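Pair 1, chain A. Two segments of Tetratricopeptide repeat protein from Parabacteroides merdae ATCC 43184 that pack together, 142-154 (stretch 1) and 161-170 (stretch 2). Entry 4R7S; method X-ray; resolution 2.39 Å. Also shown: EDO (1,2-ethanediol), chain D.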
# COMPACT_ATOMS: atom_id res chain seq x y z
N SER A 142 5.35 12.50 13.14
CA SER A 142 5.15 11.54 12.03
C SER A 142 6.43 11.17 11.28
O SER A 142 7.08 12.02 10.67
CB SER A 142 4.12 12.05 11.03
OG SER A 142 3.92 11.11 9.99
N VAL A 143 6.73 9.88 11.29
CA VAL A 143 7.89 9.31 10.61
C VAL A 143 7.55 9.10 9.13
O VAL A 143 8.37 9.43 8.26
CB VAL A 143 8.28 7.98 11.30
CG1 VAL A 143 9.21 7.13 10.45
CG2 VAL A 143 8.85 8.23 12.70
N ARG A 144 6.36 8.52 8.85
CA ARG A 144 5.97 8.21 7.47
C ARG A 144 5.81 9.47 6.62
O ARG A 144 6.01 9.39 5.41
CB ARG A 144 4.73 7.29 7.37
CG ARG A 144 3.44 7.86 7.89
CD ARG A 144 2.34 6.82 7.83
NE ARG A 144 1.07 7.46 8.16
CZ ARG A 144 -0.12 6.92 7.94
NH1 ARG A 144 -0.23 5.70 7.42
NH2 ARG A 144 -1.23 7.60 8.24
N ALA A 145 5.52 10.64 7.24
CA ALA A 145 5.43 11.89 6.50
C ALA A 145 6.82 12.28 5.95
O ALA A 145 6.94 12.65 4.78
CB ALA A 145 4.87 12.98 7.38
N ARG A 146 7.86 12.09 6.78
CA ARG A 146 9.26 12.36 6.45
C ARG A 146 9.72 11.39 5.37
O ARG A 146 10.38 11.80 4.43
CB ARG A 146 10.16 12.30 7.72
CG ARG A 146 9.86 13.44 8.71
CD ARG A 146 10.89 13.58 9.83
NE ARG A 146 10.49 14.63 10.78
CZ ARG A 146 10.78 15.92 10.67
NH1 ARG A 146 11.53 16.37 9.67
NH2 ARG A 146 10.33 16.78 11.58
N LEU A 147 9.27 10.13 5.45
CA LEU A 147 9.57 9.11 4.44
C LEU A 147 8.92 9.45 3.11
O LEU A 147 9.53 9.30 2.07
CB LEU A 147 9.08 7.76 4.93
CG LEU A 147 9.59 6.53 4.21
CD1 LEU A 147 11.08 6.33 4.44
CD2 LEU A 147 8.86 5.31 4.70
N GLY A 148 7.70 9.97 3.17
CA GLY A 148 6.99 10.45 1.99
C GLY A 148 7.84 11.49 1.27
O GLY A 148 8.04 11.39 0.06
N HIS A 149 8.40 12.45 2.04
CA HIS A 149 9.30 13.49 1.53
C HIS A 149 10.56 12.87 0.91
O HIS A 149 10.96 13.28 -0.18
CB HIS A 149 9.68 14.49 2.64
CG HIS A 149 8.64 15.53 2.89
ND1 HIS A 149 8.18 16.37 1.88
CD2 HIS A 149 8.03 15.88 4.05
CE1 HIS A 149 7.32 17.18 2.45
NE2 HIS A 149 7.20 16.93 3.75
N ALA A 150 11.14 11.84 1.57
CA ALA A 150 12.32 11.14 1.11
C ALA A 150 12.07 10.47 -0.26
O ALA A 150 12.89 10.61 -1.19
CB ALA A 150 12.74 10.10 2.14
N ILE A 151 10.93 9.78 -0.40
CA ILE A 151 10.56 9.07 -1.65
C ILE A 151 10.30 10.10 -2.74
O ILE A 151 10.82 9.94 -3.84
CB ILE A 151 9.35 8.11 -1.42
CG1 ILE A 151 9.74 6.99 -0.43
CG2 ILE A 151 8.82 7.51 -2.75
CD1 ILE A 151 8.59 6.50 0.40
N LEU A 152 9.56 11.16 -2.43
CA LEU A 152 9.24 12.28 -3.32
C LEU A 152 10.51 12.93 -3.93
O LEU A 152 10.59 13.11 -5.14
CB LEU A 152 8.47 13.33 -2.51
CG LEU A 152 8.25 14.68 -3.14
CD1 LEU A 152 7.33 14.57 -4.31
CD2 LEU A 152 7.65 15.62 -2.16
N GLU A 153 11.48 13.27 -3.07
CA GLU A 153 12.74 13.92 -3.44
C GLU A 153 13.55 13.06 -4.36
O GLU A 153 14.09 13.57 -5.34
CB GLU A 153 13.55 14.33 -2.21
CG GLU A 153 12.96 15.51 -1.45
CD GLU A 153 12.66 16.82 -2.17
OE1 GLU A 153 12.89 16.93 -3.40
OE2 GLU A 153 12.19 17.75 -1.48
N LYS A 154 13.62 11.75 -4.06
CA LYS A 154 14.28 10.77 -4.91
C LYS A 154 13.61 10.75 -6.32
O LYS A 154 14.30 10.85 -7.32
CB LYS A 154 14.18 9.39 -4.24
CG LYS A 154 14.53 8.23 -5.18
CD LYS A 154 14.29 6.87 -4.55
CE LYS A 154 12.89 6.36 -4.79
NZ LYS A 154 12.65 5.15 -3.99
N GLU A 161 18.81 15.61 -1.10
CA GLU A 161 17.78 15.92 -0.11
C GLU A 161 17.20 14.59 0.40
O GLU A 161 17.12 14.36 1.61
CB GLU A 161 16.71 16.87 -0.70
CG GLU A 161 15.70 17.43 0.30
CD GLU A 161 16.13 17.94 1.67
OE1 GLU A 161 17.35 17.99 1.96
OE2 GLU A 161 15.23 18.25 2.48
N SER A 162 16.91 13.68 -0.54
CA SER A 162 16.41 12.37 -0.24
C SER A 162 17.36 11.61 0.70
O SER A 162 16.93 11.00 1.68
CB SER A 162 16.20 11.59 -1.54
OG SER A 162 15.59 10.35 -1.25
N GLU A 163 18.67 11.67 0.40
CA GLU A 163 19.69 10.99 1.18
C GLU A 163 19.78 11.59 2.58
O GLU A 163 19.92 10.84 3.54
CB GLU A 163 21.05 11.06 0.46
CG GLU A 163 22.13 10.30 1.21
CD GLU A 163 23.56 10.49 0.74
OE1 GLU A 163 23.90 11.56 0.18
OE2 GLU A 163 24.36 9.57 0.99
N ARG A 164 19.69 12.93 2.69
CA ARG A 164 19.71 13.59 3.98
C ARG A 164 18.57 13.07 4.88
O ARG A 164 18.83 12.76 6.05
CB ARG A 164 19.60 15.11 3.80
CG ARG A 164 19.82 15.90 5.08
CD ARG A 164 19.28 17.32 5.01
NE ARG A 164 17.86 17.40 4.64
CZ ARG A 164 16.84 17.20 5.47
NH1 ARG A 164 17.06 16.85 6.74
NH2 ARG A 164 15.59 17.32 5.04
N ILE A 165 17.34 12.94 4.32
CA ILE A 165 16.15 12.48 5.05
C ILE A 165 16.34 11.03 5.51
O ILE A 165 16.11 10.74 6.68
CB ILE A 165 14.85 12.66 4.23
CG1 ILE A 165 14.66 14.14 3.86
CG2 ILE A 165 13.64 12.10 5.02
CD1 ILE A 165 13.63 14.44 2.76
N PHE A 166 16.75 10.14 4.59
CA PHE A 166 16.99 8.74 4.93
C PHE A 166 18.09 8.62 5.95
O PHE A 166 17.98 7.77 6.82
CB PHE A 166 17.35 7.89 3.69
CG PHE A 166 16.18 7.43 2.88
CD1 PHE A 166 15.29 6.49 3.39
CD2 PHE A 166 15.97 7.90 1.59
CE1 PHE A 166 14.19 6.05 2.63
CE2 PHE A 166 14.89 7.45 0.83
CZ PHE A 166 14.00 6.54 1.36
N ASN A 167 19.14 9.44 5.86
CA ASN A 167 20.21 9.34 6.85
C ASN A 167 19.69 9.75 8.23
O ASN A 167 20.01 9.09 9.23
CB ASN A 167 21.45 10.17 6.45
CG ASN A 167 22.20 9.61 5.26
OD1 ASN A 167 22.13 8.41 4.93
ND2 ASN A 167 22.96 10.48 4.59
N TYR A 168 18.84 10.79 8.27
CA TYR A 168 18.27 11.27 9.52
C TYR A 168 17.37 10.19 10.16
O TYR A 168 17.54 9.91 11.34
CB TYR A 168 17.50 12.60 9.32
CG TYR A 168 16.69 13.00 10.54
CD1 TYR A 168 17.33 13.31 11.74
CD2 TYR A 168 15.30 12.98 10.52
CE1 TYR A 168 16.59 13.65 12.88
CE2 TYR A 168 14.55 13.36 11.64
CZ TYR A 168 15.21 13.68 12.82
OH TYR A 168 14.49 14.04 13.95
N LEU A 169 16.44 9.61 9.38
CA LEU A 169 15.49 8.59 9.84
C LEU A 169 16.21 7.36 10.37
O LEU A 169 15.79 6.81 11.39
CB LEU A 169 14.52 8.19 8.72
CG LEU A 169 13.52 9.25 8.24
CD1 LEU A 169 12.64 8.72 7.07
CD2 LEU A 169 12.65 9.75 9.38
N ILE A 170 17.26 6.92 9.67
CA ILE A 170 18.08 5.74 10.01
C ILE A 170 18.89 6.05 11.28
O ILE A 170 19.02 5.17 12.12
CB ILE A 170 18.96 5.30 8.80
CG1 ILE A 170 18.07 4.65 7.69
CG2 ILE A 170 20.13 4.37 9.21
CD1 ILE A 170 18.76 4.07 6.46
C1 EDO D . 9.52 3.46 -3.34
O1 EDO D . 9.41 4.52 -4.29
C2 EDO D . 8.63 3.73 -2.08
O2 EDO D . 7.24 3.77 -2.37

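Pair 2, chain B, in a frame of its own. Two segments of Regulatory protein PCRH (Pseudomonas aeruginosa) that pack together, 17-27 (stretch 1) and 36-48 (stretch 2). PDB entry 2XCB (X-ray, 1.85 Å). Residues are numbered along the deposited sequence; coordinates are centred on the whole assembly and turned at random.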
# COMPACT_ATOMS: atom_id res chain seq x y z
N THR B 17 3.25 -5.76 -7.72
CA THR B 17 2.63 -5.24 -6.47
C THR B 17 3.07 -3.81 -6.17
O THR B 17 2.22 -2.99 -5.83
CB THR B 17 2.88 -6.13 -5.21
OG1 THR B 17 2.31 -7.41 -5.44
CG2 THR B 17 2.19 -5.54 -3.94
N LEU B 18 4.37 -3.52 -6.28
CA LEU B 18 4.81 -2.08 -6.25
C LEU B 18 4.06 -1.15 -7.19
O LEU B 18 3.65 -0.06 -6.81
CB LEU B 18 6.31 -1.95 -6.50
CG LEU B 18 7.10 -2.64 -5.41
CD1 LEU B 18 8.53 -2.78 -5.78
CD2 LEU B 18 6.93 -1.90 -4.11
N GLU B 19 3.82 -1.59 -8.42
CA GLU B 19 3.07 -0.83 -9.38
C GLU B 19 1.65 -0.55 -8.91
O GLU B 19 1.14 0.58 -9.04
CB GLU B 19 3.05 -1.54 -10.73
CG GLU B 19 2.75 -0.63 -11.91
CD GLU B 19 3.40 0.79 -11.83
OE1 GLU B 19 4.65 0.87 -11.66
OE2 GLU B 19 2.62 1.80 -11.91
N GLN B 20 1.01 -1.55 -8.33
CA GLN B 20 -0.33 -1.32 -7.79
C GLN B 20 -0.32 -0.42 -6.55
O GLN B 20 -1.26 0.38 -6.31
CB GLN B 20 -1.02 -2.66 -7.49
CG GLN B 20 -1.31 -3.47 -8.76
CD GLN B 20 -1.73 -4.92 -8.43
OE1 GLN B 20 -2.48 -5.14 -7.49
NE2 GLN B 20 -1.21 -5.90 -9.19
N LEU B 21 0.74 -0.51 -5.78
CA LEU B 21 0.87 0.36 -4.63
C LEU B 21 1.16 1.81 -5.05
O LEU B 21 0.65 2.75 -4.43
CB LEU B 21 2.02 -0.16 -3.83
CG LEU B 21 1.96 -0.28 -2.33
CD1 LEU B 21 0.50 -0.52 -1.89
CD2 LEU B 21 2.90 -1.42 -1.92
N TYR B 22 1.97 1.99 -6.10
CA TYR B 22 2.13 3.32 -6.67
C TYR B 22 0.82 3.88 -7.17
O TYR B 22 0.49 5.04 -6.88
CB TYR B 22 3.25 3.37 -7.72
CG TYR B 22 3.29 4.71 -8.46
CD1 TYR B 22 3.90 5.81 -7.89
CD2 TYR B 22 2.61 4.89 -9.69
CE1 TYR B 22 3.94 7.04 -8.55
CE2 TYR B 22 2.62 6.17 -10.35
CZ TYR B 22 3.25 7.20 -9.76
OH TYR B 22 3.29 8.40 -10.38
N ALA B 23 0.03 3.07 -7.91
CA ALA B 23 -1.32 3.45 -8.31
C ALA B 23 -2.20 3.90 -7.15
O ALA B 23 -3.03 4.84 -7.30
CB ALA B 23 -2.05 2.27 -9.04
N LEU B 24 -2.09 3.18 -6.04
CA LEU B 24 -2.93 3.45 -4.87
C LEU B 24 -2.56 4.83 -4.35
O LEU B 24 -3.44 5.67 -4.11
CB LEU B 24 -2.78 2.34 -3.80
CG LEU B 24 -3.64 2.34 -2.52
CD1 LEU B 24 -3.90 0.93 -2.06
CD2 LEU B 24 -2.93 3.02 -1.40
N GLY B 25 -1.25 5.06 -4.24
CA GLY B 25 -0.71 6.34 -3.76
C GLY B 25 -1.05 7.47 -4.67
O GLY B 25 -1.45 8.51 -4.21
N PHE B 26 -0.88 7.28 -5.97
CA PHE B 26 -1.26 8.28 -6.96
C PHE B 26 -2.75 8.65 -6.82
O PHE B 26 -3.14 9.83 -6.99
CB PHE B 26 -1.00 7.69 -8.34
CG PHE B 26 -1.53 8.53 -9.50
CD1 PHE B 26 -0.69 9.44 -10.15
CD2 PHE B 26 -2.82 8.37 -9.98
CE1 PHE B 26 -1.15 10.21 -11.25
CE2 PHE B 26 -3.28 9.12 -11.08
CZ PHE B 26 -2.44 10.04 -11.72
N ASN B 27 -3.60 7.64 -6.59
CA ASN B 27 -5.04 7.89 -6.55
C ASN B 27 -5.44 8.70 -5.33
O ASN B 27 -6.23 9.65 -5.45
CB ASN B 27 -5.87 6.59 -6.74
CG ASN B 27 -5.79 6.06 -8.16
OD1 ASN B 27 -5.59 6.81 -9.11
ND2 ASN B 27 -5.90 4.75 -8.29
N ASP B 36 -2.39 10.38 3.59
CA ASP B 36 -2.39 8.98 3.24
C ASP B 36 -1.46 8.73 2.07
O ASP B 36 -0.73 7.75 2.05
CB ASP B 36 -3.79 8.55 2.83
CG ASP B 36 -4.67 8.19 4.04
OD1 ASP B 36 -4.32 8.33 5.26
OD2 ASP B 36 -5.70 7.67 3.73
N ALA B 37 -1.52 9.62 1.08
CA ALA B 37 -0.66 9.50 -0.08
C ALA B 37 0.81 9.62 0.38
O ALA B 37 1.68 8.85 -0.03
CB ALA B 37 -1.01 10.54 -1.11
N GLN B 38 1.07 10.56 1.27
CA GLN B 38 2.46 10.69 1.76
C GLN B 38 3.00 9.38 2.35
O GLN B 38 4.17 9.02 2.18
CB GLN B 38 2.54 11.74 2.86
CG GLN B 38 4.02 12.05 3.22
CD GLN B 38 4.16 13.02 4.38
OE1 GLN B 38 5.27 13.44 4.74
NE2 GLN B 38 3.05 13.29 5.03
N LYS B 39 2.18 8.72 3.14
CA LYS B 39 2.57 7.48 3.77
C LYS B 39 2.80 6.39 2.75
O LYS B 39 3.72 5.60 2.89
CB LYS B 39 1.47 7.02 4.78
CG LYS B 39 1.34 7.97 5.97
CD LYS B 39 0.14 7.75 6.77
CE LYS B 39 0.37 8.52 8.10
NZ LYS B 39 -0.92 8.55 8.84
N ILE B 40 1.93 6.27 1.78
CA ILE B 40 2.19 5.29 0.72
C ILE B 40 3.52 5.57 -0.04
O ILE B 40 4.37 4.68 -0.25
CB ILE B 40 0.97 5.25 -0.20
CG1 ILE B 40 -0.22 4.78 0.64
CG2 ILE B 40 1.23 4.37 -1.45
CD1 ILE B 40 -0.16 3.26 0.93
N PHE B 41 3.77 6.87 -0.36
CA PHE B 41 5.00 7.17 -1.09
C PHE B 41 6.25 6.99 -0.22
O PHE B 41 7.28 6.54 -0.74
CB PHE B 41 4.96 8.59 -1.72
CG PHE B 41 3.99 8.69 -2.83
CD1 PHE B 41 4.11 7.89 -3.93
CD2 PHE B 41 2.98 9.64 -2.79
CE1 PHE B 41 3.17 8.01 -4.99
CE2 PHE B 41 2.10 9.75 -3.80
CZ PHE B 41 2.16 8.94 -4.87
N GLN B 42 6.14 7.34 1.06
CA GLN B 42 7.21 7.14 1.97
C GLN B 42 7.50 5.65 2.00
O GLN B 42 8.67 5.25 1.98
CB GLN B 42 6.83 7.73 3.34
CG GLN B 42 7.68 7.31 4.53
CD GLN B 42 9.03 8.01 4.63
OE1 GLN B 42 9.21 9.13 4.16
NE2 GLN B 42 9.98 7.35 5.26
N ALA B 43 6.45 4.80 1.96
CA ALA B 43 6.71 3.34 2.00
C ALA B 43 7.49 2.95 0.76
O ALA B 43 8.46 2.23 0.86
CB ALA B 43 5.36 2.52 2.09
N LEU B 44 6.98 3.36 -0.43
CA LEU B 44 7.61 3.03 -1.66
C LEU B 44 9.08 3.51 -1.81
O LEU B 44 9.91 2.72 -2.26
CB LEU B 44 6.78 3.50 -2.83
CG LEU B 44 5.46 2.77 -3.03
CD1 LEU B 44 4.60 3.71 -3.77
CD2 LEU B 44 5.63 1.41 -3.81
N CYS B 45 9.38 4.76 -1.44
CA CYS B 45 10.77 5.27 -1.29
C CYS B 45 11.68 4.39 -0.37
O CYS B 45 12.92 4.31 -0.56
CB CYS B 45 10.75 6.71 -0.73
SG CYS B 45 10.05 7.92 -1.90
N MET B 46 11.09 3.76 0.63
CA MET B 46 11.85 2.73 1.41
C MET B 46 12.07 1.41 0.66
O MET B 46 13.11 0.79 0.76
CB MET B 46 11.15 2.45 2.77
CG MET B 46 11.14 3.73 3.58
SD MET B 46 10.45 3.63 5.21
CE MET B 46 8.70 3.76 4.98
N LEU B 47 11.05 0.96 -0.03
CA LEU B 47 11.08 -0.27 -0.80
C LEU B 47 11.91 -0.19 -2.06
O LEU B 47 12.40 -1.21 -2.53
CB LEU B 47 9.60 -0.60 -1.24
CG LEU B 47 8.72 -1.08 -0.06
CD1 LEU B 47 7.32 -1.33 -0.45
CD2 LEU B 47 9.38 -2.31 0.58
N ASP B 48 11.99 0.99 -2.68
CA ASP B 48 12.74 1.15 -3.90
C ASP B 48 13.44 2.46 -3.90
O ASP B 48 12.84 3.46 -4.19
CB ASP B 48 11.83 1.09 -5.16
CG ASP B 48 12.64 1.11 -6.45
OD1 ASP B 48 12.17 0.62 -7.49
OD2 ASP B 48 13.80 1.62 -6.46

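The sharpest difference between the two pairs lies where the helices come closest. In pair 1 a hydrogen bond ties them together there: A:Ser162 OG donates to A:Ala150 O over 2.7 Å. In pair 2 the matching residues are B:Ala37 and B:Gly25, and the same place is held by van der Waals contact alone, with B:Ala37 CB 3.7 Å from B:Gly25 O. No hydrogen bond crosses between the stretches of pair 2.

The backbone frame is nevertheless nearly identical. Each pair consists of two helices running close to antiparallel, at 151° in pair 1 and 154° in pair 2, with axes approaching to 8.1 and 8.4 Å. Fourteen central residues superpose with an RMSD of 0.3 Å. The helices splay in the same sense: CA atoms lie 4.5 Å apart at A:Ala150 and A:Ser162 and 4.9 Å apart at B:Gly25 and B:Ala37, but 7.7 Å apart at A:Val143 and A:Leu169 and 7.4 Å apart at B:Leu18 and B:Leu44.

On the second helix, three large residues recur: A:Ile165, A:Phe166 and A:Leu169 match B:Ile40, B:Phe41 and B:Leu44. The first helix meets them differently. A:Ala150 points its CB sideways, placing the methyl over one face of the A:Phe166 ring, 3.9 Å from the centroid, and 3.6 Å from A:Ile165 CG2. B:Gly25 offers only backbone, so B:Ile40 CG2 approaches its CA to 3.6 Å and B:Phe41 CZ its carbonyl C to 3.5 Å. An ideally placed CB on B:Gly25 would lie 2.9 Å from B:Ile40 CG2, a clash.

One turn earlier, A:Leu147 is replaced by B:Tyr22. The leucine reaches A:Phe166 CE1 through CD1 at 3.6 Å; the tyrosine brings CD1 to 3.7 Å from B:Phe41 CE1, at the edge of the phenylalanine ring, with the two ring planes inclined at 57°.

The flank toward the wider end diverges further. A:Arg146 packs its aliphatic portion against the second helix, with CB 3.9 Å from A:Leu169 CD2 and CD 4.1 Å from the edge atom A:Tyr168 CE2. Its counterpart B:Leu21 likewise sets CB 3.9 Å from B:Leu44 CD2, but B:Ala43, which replaces the tyrosine, is too short to make a close contact. At the wide end itself, A:Val143 barely touches A:Leu169 (CG1 to CD2, 4.5 Å), whereas the longer B:Leu18 closes the gap, its CD2 lying 3.6 Å from B:Leu44 CD2.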